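Long-range contacts in Endonuclease/exonuclease/phosphatase (Leptotrichia buccalis C-1013-b, PDB 3TEB), which probably acts as a metal-dependent nuclease or phosphoesterase of the DNase I-like endonuclease/exonuclease/phosphatase family and binds magnesium: residues A[138-144]-A[161-167]; A[196-202]-A[230-236]; A[239-245]-A[258-264]. All blocks are in the same frame, centred on the assembly; numbering follows the deposited sequence.

Interaction 1 (A[138-144]-A[161-167]); sequences EFYSCHM and ILNRTQN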
loop_
_atom_site.group_PDB
_atom_site.type_symbol
_atom_site.label_atom_id
_atom_site.label_comp_id
_atom_site.label_asym_id
_atom_site.label_seq_id
_atom_site.Cartn_x
_atom_site.Cartn_y
_atom_site.Cartn_z
ATOM N N GLU A 138 7.645 -7.752 9.183
ATOM C CA GLU A 138 6.212 -7.709 8.913
ATOM C C GLU A 138 5.881 -6.504 8.077
ATOM O O GLU A 138 6.254 -5.395 8.426
ATOM C CB GLU A 138 5.423 -7.667 10.209
ATOM C CG GLU A 138 5.543 -8.946 11.019
ATOM C CD GLU A 138 5.051 -8.804 12.442
ATOM O OE1 GLU A 138 4.366 -7.808 12.744
ATOM O OE2 GLU A 138 5.348 -9.697 13.263
ATOM N N PHE A 139 5.201 -6.742 6.959
ATOM C CA PHE A 139 4.804 -5.695 6.009
ATOM C C PHE A 139 3.299 -5.487 6.076
ATOM O O PHE A 139 2.546 -6.451 6.084
ATOM C CB PHE A 139 5.220 -6.084 4.597
ATOM C CG PHE A 139 6.697 -6.031 4.370
ATOM C CD1 PHE A 139 7.324 -4.834 4.021
ATOM C CD2 PHE A 139 7.476 -7.177 4.506
ATOM C CE1 PHE A 139 8.716 -4.774 3.818
ATOM C CE2 PHE A 139 8.867 -7.136 4.297
ATOM C CZ PHE A 139 9.484 -5.925 3.951
ATOM N N TYR A 140 2.849 -4.242 6.158
ATOM C CA TYR A 140 1.419 -3.978 6.307
ATOM C C TYR A 140 0.954 -3.035 5.227
ATOM O O TYR A 140 1.535 -1.966 5.063
ATOM C CB TYR A 140 1.117 -3.345 7.665
ATOM C CG TYR A 140 1.338 -4.233 8.860
ATOM C CD1 TYR A 140 0.258 -4.778 9.547
ATOM C CD2 TYR A 140 2.621 -4.509 9.324
ATOM C CE1 TYR A 140 0.448 -5.596 10.665
ATOM C CE2 TYR A 140 2.829 -5.319 10.437
ATOM C CZ TYR A 140 1.742 -5.862 11.106
ATOM O OH TYR A 140 1.940 -6.667 12.215
ATOM N N SER A 141 -0.091 -3.425 4.497
ATOM C CA SER A 141 -0.682 -2.576 3.462
ATOM C C SER A 141 -1.899 -1.859 4.027
ATOM O O SER A 141 -2.862 -2.503 4.426
ATOM C CB SER A 141 -1.072 -3.417 2.259
ATOM O OG SER A 141 -1.468 -2.592 1.179
ATOM N N CYS A 142 -1.845 -0.531 4.080
ATOM C CA CYS A 142 -2.854 0.234 4.802
ATOM C C CYS A 142 -3.505 1.271 3.939
ATOM O O CYS A 142 -2.840 1.910 3.122
ATOM C CB CYS A 142 -2.241 0.979 5.970
ATOM S SG CYS A 142 -0.922 0.104 6.774
ATOM N N HIS A 143 -4.806 1.447 4.149
ATOM C CA HIS A 143 -5.549 2.534 3.545
ATOM C C HIS A 143 -6.525 3.104 4.565
ATOM O O HIS A 143 -7.594 2.536 4.804
ATOM C CB HIS A 143 -6.261 2.074 2.272
ATOM C CG HIS A 143 -7.050 3.154 1.608
ATOM N ND1 HIS A 143 -8.254 2.918 0.990
ATOM C CD2 HIS A 143 -6.823 4.485 1.499
ATOM C CE1 HIS A 143 -8.720 4.053 0.502
ATOM N NE2 HIS A 143 -7.871 5.019 0.798
HETATM N N MSE A 144 -6.139 4.236 5.153
HETATM C CA MSE A 144 -6.829 4.815 6.308
HETATM C C MSE A 144 -7.888 5.819 5.909
HETATM O O MSE A 144 -7.917 6.282 4.774
HETATM C CB MSE A 144 -5.832 5.505 7.246
HETATM C CG MSE A 144 -4.543 4.733 7.488
HETATM SE SE MSE A 144 -4.800 3.030 8.411
HETATM C CE MSE A 144 -5.379 3.730 10.127
ATOM N N ILE A 161 -3.060 -1.739 14.487
ATOM C CA ILE A 161 -2.125 -2.358 13.555
ATOM C C ILE A 161 -0.877 -2.799 14.323
ATOM O O ILE A 161 -0.479 -3.976 14.284
ATOM C CB ILE A 161 -1.760 -1.419 12.375
ATOM C CG1 ILE A 161 -2.994 -1.140 11.510
ATOM C CG2 ILE A 161 -0.667 -2.027 11.511
ATOM C CD1 ILE A 161 -2.844 0.051 10.540
ATOM N N LEU A 162 -0.296 -1.856 15.062
ATOM C CA LEU A 162 0.967 -2.096 15.756
ATOM C C LEU A 162 0.874 -3.162 16.826
ATOM O O LEU A 162 1.863 -3.824 17.102
ATOM C CB LEU A 162 1.555 -0.804 16.326
ATOM C CG LEU A 162 2.061 0.168 15.256
ATOM C CD1 LEU A 162 2.341 1.525 15.852
ATOM C CD2 LEU A 162 3.277 -0.371 14.519
ATOM N N ASN A 163 -0.307 -3.349 17.410
ATOM C CA ASN A 163 -0.487 -4.361 18.451
ATOM C C ASN A 163 -1.005 -5.718 17.987
ATOM O O ASN A 163 -1.287 -6.571 18.825
ATOM C CB ASN A 163 -1.387 -3.835 19.567
ATOM C CG ASN A 163 -0.732 -2.738 20.372
ATOM O OD1 ASN A 163 0.426 -2.848 20.781
ATOM N ND2 ASN A 163 -1.474 -1.664 20.606
ATOM N N ARG A 164 -1.122 -5.928 16.674
ATOM C CA ARG A 164 -1.710 -7.158 16.145
ATOM C C ARG A 164 -0.839 -8.361 16.453
ATOM O O ARG A 164 -1.362 -9.405 16.865
ATOM C CB ARG A 164 -1.970 -7.047 14.642
ATOM C CG ARG A 164 -2.644 -8.258 13.987
ATOM C CD ARG A 164 -4.116 -8.351 14.294
ATOM N NE ARG A 164 -4.635 -9.629 13.832
ATOM C CZ ARG A 164 -5.861 -10.071 14.084
ATOM N NH1 ARG A 164 -6.691 -9.331 14.797
ATOM N NH2 ARG A 164 -6.255 -11.251 13.627
ATOM N N THR A 165 0.474 -8.222 16.246
ATOM C CA THR A 165 1.436 -9.225 16.737
ATOM C C THR A 165 2.236 -8.644 17.881
ATOM O O THR A 165 2.635 -7.478 17.845
ATOM C CB THR A 165 2.432 -9.770 15.660
ATOM O OG1 THR A 165 3.300 -8.722 15.211
ATOM C CG2 THR A 165 1.711 -10.386 14.477
ATOM N N GLN A 166 2.469 -9.468 18.895
ATOM C CA GLN A 166 3.190 -9.042 20.086
ATOM C C GLN A 166 4.601 -9.592 20.023
ATOM O O GLN A 166 4.871 -10.674 20.524
ATOM C CB GLN A 166 2.472 -9.544 21.341
ATOM C CG GLN A 166 1.070 -8.985 21.526
ATOM C CD GLN A 166 1.079 -7.517 21.940
ATOM O OE1 GLN A 166 0.620 -6.643 21.194
ATOM N NE2 GLN A 166 1.613 -7.239 23.132
ATOM N N ASN A 167 5.493 -8.863 19.373
ATOM C CA ASN A 167 6.886 -9.260 19.264
ATOM C C ASN A 167 7.730 -8.027 19.040
ATOM O O ASN A 167 7.203 -6.919 18.918
ATOM C CB ASN A 167 7.098 -10.272 18.130
ATOM C CG ASN A 167 6.605 -9.767 16.754
ATOM O OD1 ASN A 167 6.309 -8.581 16.553
ATOM N ND2 ASN A 167 6.523 -10.684 15.804
#
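Glu138 reaches across to Thr165 and Asn167, which approach its carboxylate from the opposite direction. Thr165 donates its hydroxyl to Glu138, with OG1 2.8 Å from OE1. The donor lies on the syn side of that oxygen, 15° out of the carboxylate plane. The other oxygen takes the Asn167 amide. Asn167 ND2 stands 3.0 Å from Glu138 OE2, nearly along the C-O axis, and the N-H points at the oxygen at 169°. The oxygen lies almost in the amide plane of Asn167.

Further along the strand the contact turns apolar. Ile161 and Tyr140 run antiparallel alongside each other. The CG2 branch of Ile161 does the touching, 3.5 Å from Tyr140 CD1. With chi1 at -65°, CG1 lies beside the backbone N and CG2 anti to it, turned to the ring. The other arm of Ile161 ends at CD1, which meets Met144 SE tip to tip at 4.2 Å. Cys142 SG lies at a similar distance from the same methyl.

A second shell fixes the carboxylate. Tyr140 OH donates to Glu138 OE1 at 2.7 Å, from above the carboxylate plane. OE1 therefore has two hydroxyl donors, which should help to hold the buried acid as a carboxylate. Asn169 also hydrogen-bonds OE2. Lys171 holds the backbone carbonyls of Leu162 and Thr165, which anchors the turn after the helix.

Strand 135-143, helix 154-162 and strand 170-174 form a beta-alpha-beta unit with parallel strands. The contact packs the end of its helix and the following loop on its first strand, within a sheet of the DNase I-like fold.

Interaction 2 (A[196-202]-A[230-236]); sequences LFDTYVM and YIFSNKE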
loop_
_atom_site.group_PDB
_atom_site.type_symbol
_atom_site.label_atom_id
_atom_site.label_comp_id
_atom_site.label_asym_id
_atom_site.label_seq_id
_atom_site.Cartn_x
_atom_site.Cartn_y
_atom_site.Cartn_z
ATOM N N LEU A 196 6.318 5.746 15.227
ATOM C CA LEU A 196 6.575 5.514 13.818
ATOM C C LEU A 196 7.645 6.426 13.255
ATOM O O LEU A 196 7.714 7.608 13.596
ATOM C CB LEU A 196 5.295 5.679 13.020
ATOM C CG LEU A 196 4.310 4.522 13.134
ATOM C CD1 LEU A 196 3.115 4.789 12.249
ATOM C CD2 LEU A 196 4.963 3.209 12.748
ATOM N N PHE A 197 8.472 5.854 12.385
ATOM C CA PHE A 197 9.504 6.585 11.663
ATOM C C PHE A 197 9.156 6.630 10.173
ATOM O O PHE A 197 8.745 5.629 9.586
ATOM C CB PHE A 197 10.870 5.933 11.883
ATOM C CG PHE A 197 11.306 5.898 13.326
ATOM C CD1 PHE A 197 12.149 6.880 13.837
ATOM C CD2 PHE A 197 10.877 4.880 14.178
ATOM C CE1 PHE A 197 12.558 6.851 15.174
ATOM C CE2 PHE A 197 11.280 4.848 15.518
ATOM C CZ PHE A 197 12.120 5.834 16.010
ATOM N N ASP A 198 9.327 7.794 9.568
ATOM C CA ASP A 198 8.946 8.025 8.185
ATOM C C ASP A 198 10.154 7.893 7.261
ATOM O O ASP A 198 11.063 8.731 7.311
ATOM C CB ASP A 198 8.354 9.434 8.090
ATOM C CG ASP A 198 7.911 9.811 6.692
ATOM O OD1 ASP A 198 7.327 10.902 6.573
ATOM O OD2 ASP A 198 8.124 9.048 5.723
ATOM N N THR A 199 10.153 6.872 6.400
ATOM C CA THR A 199 11.299 6.608 5.516
ATOM C C THR A 199 11.626 7.738 4.555
ATOM O O THR A 199 12.775 7.877 4.133
ATOM C CB THR A 199 11.155 5.324 4.705
ATOM O OG1 THR A 199 10.029 5.431 3.837
ATOM C CG2 THR A 199 10.974 4.142 5.616
ATOM N N TYR A 200 10.630 8.547 4.205
ATOM C CA TYR A 200 10.900 9.733 3.403
ATOM C C TYR A 200 11.913 10.635 4.120
ATOM O O TYR A 200 12.938 11.012 3.545
ATOM C CB TYR A 200 9.619 10.507 3.051
ATOM C CG TYR A 200 9.914 11.777 2.269
ATOM C CD1 TYR A 200 10.328 11.717 0.941
ATOM C CD2 TYR A 200 9.817 13.036 2.869
ATOM C CE1 TYR A 200 10.624 12.877 0.228
ATOM C CE2 TYR A 200 10.108 14.206 2.159
ATOM C CZ TYR A 200 10.511 14.114 0.841
ATOM O OH TYR A 200 10.804 15.255 0.133
ATOM N N VAL A 201 11.620 10.955 5.379
ATOM C CA VAL A 201 12.474 11.821 6.193
ATOM C C VAL A 201 13.854 11.190 6.410
ATOM O O VAL A 201 14.877 11.851 6.252
ATOM C CB VAL A 201 11.811 12.146 7.558
ATOM C CG1 VAL A 201 12.663 13.139 8.361
ATOM C CG2 VAL A 201 10.363 12.664 7.362
HETATM N N MSE A 202 13.869 9.901 6.738
HETATM C CA MSE A 202 15.102 9.172 7.007
HETATM C C MSE A 202 15.991 8.943 5.791
HETATM O O MSE A 202 17.141 8.567 5.948
HETATM C CB MSE A 202 14.781 7.817 7.631
HETATM C CG MSE A 202 14.432 7.858 9.108
HETATM SE SE MSE A 202 14.247 6.053 9.801
HETATM C CE MSE A 202 12.754 5.422 8.730
ATOM N N TYR A 230 2.551 6.999 2.304
ATOM C CA TYR A 230 3.779 6.869 3.088
ATOM C C TYR A 230 4.322 5.460 3.171
ATOM O O TYR A 230 3.646 4.495 2.836
ATOM C CB TYR A 230 3.554 7.337 4.522
ATOM C CG TYR A 230 3.028 8.734 4.681
ATOM C CD1 TYR A 230 3.898 9.807 4.840
ATOM C CD2 TYR A 230 1.657 8.981 4.703
ATOM C CE1 TYR A 230 3.420 11.098 5.008
ATOM C CE2 TYR A 230 1.165 10.265 4.866
ATOM C CZ TYR A 230 2.051 11.318 5.023
ATOM O OH TYR A 230 1.565 12.592 5.188
ATOM N N ILE A 231 5.558 5.366 3.640
ATOM C CA ILE A 231 6.116 4.122 4.127
ATOM C C ILE A 231 6.738 4.391 5.507
ATOM O O ILE A 231 7.783 5.031 5.619
ATOM C CB ILE A 231 7.091 3.501 3.107
ATOM C CG1 ILE A 231 6.294 2.929 1.938
ATOM C CG2 ILE A 231 7.897 2.371 3.732
ATOM C CD1 ILE A 231 7.072 2.791 0.678
ATOM N N PHE A 232 6.052 3.930 6.552
ATOM C CA PHE A 232 6.488 4.100 7.932
ATOM C C PHE A 232 7.190 2.850 8.427
ATOM O O PHE A 232 7.055 1.767 7.850
ATOM C CB PHE A 232 5.297 4.386 8.855
ATOM C CG PHE A 232 4.592 5.676 8.566
ATOM C CD1 PHE A 232 5.237 6.896 8.745
ATOM C CD2 PHE A 232 3.274 5.676 8.136
ATOM C CE1 PHE A 232 4.580 8.097 8.472
ATOM C CE2 PHE A 232 2.609 6.866 7.870
ATOM C CZ PHE A 232 3.264 8.080 8.034
ATOM N N SER A 233 7.910 3.008 9.531
ATOM C CA SER A 233 8.702 1.957 10.132
ATOM C C SER A 233 8.548 2.072 11.647
ATOM O O SER A 233 8.370 3.179 12.157
ATOM C CB SER A 233 10.158 2.180 9.738
ATOM O OG SER A 233 10.951 1.048 10.034
ATOM N N ASN A 234 8.610 0.950 12.368
ATOM C CA ASN A 234 8.548 0.980 13.837
ATOM C C ASN A 234 9.920 1.103 14.460
ATOM O O ASN A 234 10.050 1.245 15.670
ATOM C CB ASN A 234 7.840 -0.255 14.393
ATOM C CG ASN A 234 8.591 -1.542 14.113
ATOM O OD1 ASN A 234 9.325 -1.652 13.129
ATOM N ND2 ASN A 234 8.391 -2.536 14.967
ATOM N N LYS A 235 10.939 1.019 13.614
ATOM C CA LYS A 235 12.323 1.148 14.021
ATOM C C LYS A 235 12.991 2.100 13.054
ATOM O O LYS A 235 12.511 2.295 11.940
ATOM C CB LYS A 235 13.046 -0.198 13.937
ATOM C CG LYS A 235 12.492 -1.347 14.778
ATOM C CD LYS A 235 13.540 -2.446 14.834
ATOM C CE LYS A 235 12.952 -3.838 14.835
ATOM N NZ LYS A 235 12.569 -4.326 16.181
ATOM N N GLU A 236 14.114 2.678 13.475
ATOM C CA GLU A 236 14.933 3.514 12.603
ATOM C C GLU A 236 15.682 2.629 11.619
ATOM O O GLU A 236 16.186 1.578 11.984
ATOM C CB GLU A 236 15.923 4.323 13.426
ATOM C CG GLU A 236 16.113 5.743 12.939
ATOM C CD GLU A 236 16.667 6.660 14.026
ATOM O OE1 GLU A 236 16.621 6.278 15.220
ATOM O OE2 GLU A 236 17.148 7.766 13.692
#
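This is a short antiparallel strand pairing that runs into a helical turn, on strand 225-233. Phe197 and Ser233 form the hydrogen-bonded pair. Phe197 N reaches Ser233 O at 2.7 Å, and Ser233 N returns to Phe197 O. Asp198 and Phe232 form the next, non-hydrogen-bonded pair. The CB of Asp198 rests 4.0 Å from Phe232 CE1, and the carboxylate and ring planes are 66° apart.

Strand 225-233 belongs to a mixed sheet of the DNase I-like fold. Beyond the pairing comes a short, weakly bonded helical turn about 199-202, with Asp198 as its N-cap. Asp198 OD2 accepts from Tyr200 N at 3.0 Å, while OD1 forms a salt bridge with Arg227. Thr199 N and OG1 both donate to Ile231 O, with OG1 2.9 Å from that oxygen. Chi1 of 63° turns the hydroxyl to the same acceptor as the amide.

On the outer side, the backbone N of Glu236 sits over one face of the Phe197 ring, toward its rim. Met202 SE packs 3.7 Å from Glu236 CG. On the buried side, the Leu196 and Phe232 side chains cross at about a right angle, with CD1 of Leu196 on CB of Phe232. Ile191 of helix 185-192 packs there too.

Interaction 3 (A[239-245]-A[258-264]); sequences VKESKVI and FGIEVKI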
loop_
_atom_site.group_PDB
_atom_site.type_symbol
_atom_site.label_atom_id
_atom_site.label_comp_id
_atom_site.label_asym_id
_atom_site.label_seq_id
_atom_site.Cartn_x
_atom_site.Cartn_y
_atom_site.Cartn_z
ATOM N N VAL A 239 17.960 4.001 5.136
ATOM C CA VAL A 239 17.129 4.218 3.947
ATOM C C VAL A 239 17.937 4.972 2.893
ATOM O O VAL A 239 18.146 6.182 2.998
ATOM C CB VAL A 239 15.827 5.003 4.285
ATOM C CG1 VAL A 239 14.913 5.067 3.084
ATOM C CG2 VAL A 239 15.103 4.383 5.466
ATOM N N LYS A 240 18.389 4.245 1.880
ATOM C CA LYS A 240 19.266 4.806 0.869
ATOM C C LYS A 240 18.579 5.833 -0.053
ATOM O O LYS A 240 19.213 6.823 -0.457
ATOM C CB LYS A 240 19.950 3.682 0.077
ATOM C CG LYS A 240 21.008 4.168 -0.921
ATOM C CD LYS A 240 22.311 3.376 -0.830
ATOM C CE LYS A 240 23.241 3.763 -1.966
ATOM N NZ LYS A 240 24.662 3.457 -1.636
ATOM N N GLU A 241 17.291 5.609 -0.350
ATOM C CA GLU A 241 16.535 6.409 -1.326
ATOM C C GLU A 241 15.012 6.338 -1.150
ATOM O O GLU A 241 14.471 5.303 -0.776
ATOM C CB GLU A 241 16.897 5.954 -2.737
ATOM C CG GLU A 241 16.244 6.769 -3.858
ATOM C CD GLU A 241 16.933 6.591 -5.210
ATOM O OE1 GLU A 241 17.776 5.671 -5.337
ATOM O OE2 GLU A 241 16.637 7.378 -6.141
ATOM N N SER A 242 14.322 7.434 -1.444
ATOM C CA SER A 242 12.861 7.437 -1.469
ATOM C C SER A 242 12.314 8.287 -2.609
ATOM O O SER A 242 12.138 9.494 -2.459
ATOM C CB SER A 242 12.296 7.938 -0.143
ATOM O OG SER A 242 10.893 8.132 -0.232
ATOM N N LYS A 243 12.032 7.661 -3.746
ATOM C CA LYS A 243 11.503 8.396 -4.892
ATOM C C LYS A 243 10.004 8.193 -5.098
ATOM O O LYS A 243 9.443 7.167 -4.706
ATOM C CB LYS A 243 12.268 8.049 -6.181
ATOM C CG LYS A 243 13.724 8.483 -6.186
ATOM C CD LYS A 243 13.923 9.866 -5.514
ATOM C CE LYS A 243 15.395 10.203 -5.227
ATOM N NZ LYS A 243 16.077 10.720 -6.435
ATOM N N VAL A 244 9.366 9.187 -5.711
ATOM C CA VAL A 244 8.013 9.030 -6.210
ATOM C C VAL A 244 8.117 8.398 -7.594
ATOM O O VAL A 244 9.104 8.603 -8.299
ATOM C CB VAL A 244 7.261 10.375 -6.247
ATOM C CG1 VAL A 244 5.860 10.204 -6.824
ATOM C CG2 VAL A 244 7.177 10.958 -4.845
ATOM N N ILE A 245 7.116 7.603 -7.955
ATOM C CA ILE A 245 7.084 6.917 -9.240
ATOM C C ILE A 245 5.657 6.959 -9.827
ATOM O O ILE A 245 4.665 7.135 -9.084
ATOM C CB ILE A 245 7.660 5.474 -9.126
ATOM C CG1 ILE A 245 7.729 4.797 -10.489
ATOM C CG2 ILE A 245 6.870 4.640 -8.139
ATOM C CD1 ILE A 245 8.615 3.589 -10.514
ATOM N N PHE A 258 0.233 8.909 -7.187
ATOM C CA PHE A 258 1.520 8.361 -7.621
ATOM C C PHE A 258 2.027 7.378 -6.567
ATOM O O PHE A 258 1.570 7.383 -5.411
ATOM C CB PHE A 258 2.564 9.448 -7.844
ATOM C CG PHE A 258 2.057 10.655 -8.576
ATOM C CD1 PHE A 258 1.211 10.527 -9.679
ATOM C CD2 PHE A 258 2.452 11.932 -8.179
ATOM C CE1 PHE A 258 0.753 11.653 -10.354
ATOM C CE2 PHE A 258 2.006 13.056 -8.849
ATOM C CZ PHE A 258 1.155 12.920 -9.935
ATOM N N GLY A 259 2.972 6.532 -6.963
ATOM C CA GLY A 259 3.498 5.525 -6.047
ATOM C C GLY A 259 4.795 5.961 -5.405
ATOM O O GLY A 259 5.476 6.843 -5.925
ATOM N N ILE A 260 5.129 5.349 -4.272
ATOM C CA ILE A 260 6.401 5.580 -3.596
ATOM C C ILE A 260 7.242 4.333 -3.701
ATOM O O ILE A 260 6.763 3.209 -3.531
ATOM C CB ILE A 260 6.227 5.941 -2.102
ATOM C CG1 ILE A 260 5.532 7.284 -1.946
ATOM C CG2 ILE A 260 7.570 6.007 -1.390
ATOM C CD1 ILE A 260 5.055 7.516 -0.547
ATOM N N GLU A 261 8.513 4.569 -3.963
ATOM C CA GLU A 261 9.467 3.539 -4.233
ATOM C C GLU A 261 10.667 3.802 -3.316
ATOM O O GLU A 261 11.321 4.840 -3.409
ATOM C CB GLU A 261 9.828 3.642 -5.706
ATOM C CG GLU A 261 10.944 2.756 -6.182
ATOM C CD GLU A 261 11.623 3.289 -7.455
ATOM O OE1 GLU A 261 12.534 2.588 -7.968
ATOM O OE2 GLU A 261 11.263 4.403 -7.931
ATOM N N VAL A 262 10.944 2.858 -2.420
ATOM C CA VAL A 262 11.921 3.051 -1.347
ATOM C C VAL A 262 12.968 1.939 -1.362
ATOM O O VAL A 262 12.627 0.767 -1.553
ATOM C CB VAL A 262 11.195 3.086 0.032
ATOM C CG1 VAL A 262 12.154 2.896 1.167
ATOM C CG2 VAL A 262 10.456 4.391 0.212
ATOM N N LYS A 263 14.232 2.306 -1.163
ATOM C CA LYS A 263 15.316 1.324 -1.054
ATOM C C LYS A 263 15.900 1.250 0.377
ATOM O O LYS A 263 16.363 2.251 0.918
ATOM C CB LYS A 263 16.402 1.610 -2.099
ATOM C CG LYS A 263 17.384 0.461 -2.298
ATOM C CD LYS A 263 18.584 0.890 -3.135
ATOM C CE LYS A 263 19.823 0.063 -2.777
ATOM N NZ LYS A 263 21.102 0.765 -3.138
ATOM N N ILE A 264 15.853 0.063 0.983
ATOM C CA ILE A 264 16.341 -0.152 2.352
ATOM C C ILE A 264 17.464 -1.173 2.347
ATOM O O ILE A 264 17.382 -2.179 1.646
ATOM C CB ILE A 264 15.260 -0.772 3.294
ATOM C CG1 ILE A 264 13.823 -0.340 2.941
ATOM C CG2 ILE A 264 15.641 -0.555 4.776
ATOM C CD1 ILE A 264 13.301 0.864 3.688
#
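Val244 and Ile245 pack closely against Phe258 and Gly259 at one end of the two antiparallel strands. Ile245 N donates to Gly259 O at 2.7 Å, and Gly259 N donates back to Ile245 O. The CG2 branch of Ile245 lies 3.4 Å from Gly259 O. Chi1 of -175° turns CG1 away from the backbone N and leaves CG2 between that N and the carbonyl carbon, over the glycine backbone. Val244 points to the other face, and its CG1 touches Phe258 CB at 3.5 Å.

This second face stays buried along the strands. Ser242 stands beside Val262, with OG 3.8 Å from Val262 CG2. Val239 CG1 meets Val262 CG1 at 4.0 Å. Thr199 and Ile231 pack on the same Val262, so the face looks into the core between the sheets.

The face of Glu241, Lys243, Glu261 and Lys263 is more open and more polar. Lys243 curls back along its own strand to form a salt bridge, with NZ 3.4 Å from Glu241 OE2. Glu261 extends outward, and its OE1 pairs with Lys33. Its OE2 lies against Ile245 CD1. At the far end Lys240 and Lys263 run side by side in the same direction. Their like charges may be eased by solvent around the exposed Lys240.

The pairing also weakens there. A beta bulge shifts the register by one residue between Val239 and Glu241, and the bond from Lys240 N to Lys263 O is weak, with an N-H...O angle of 133°.

The pair is a beta hairpin with a long connection, which carries the magnesium ligand Asp256 just before strand 259-264. It forms part of one of the two packed mixed sheets of the DNase I-like fold.

In the fold
From the N terminus the three contacts follow in series, and none nests in or crosses another. Interaction 1 closes first, over a loop that holds most of helix 154-162. Interaction 2 closes a longer loop, from the short strand 197-198 to strand 225-233. Interactions 1 and 2 belong to the same sheet, bridged by strand 170-174, but do not touch. Strand 239-245 follows at once, and interaction 3 closes the last loop in the opposite sheet. Interactions 2 and 3 meet between the sheets, where the helical turn of interaction 2 lies against the strands of interaction 3, with Tyr200 on Ser242. This meeting ties the two sheets together.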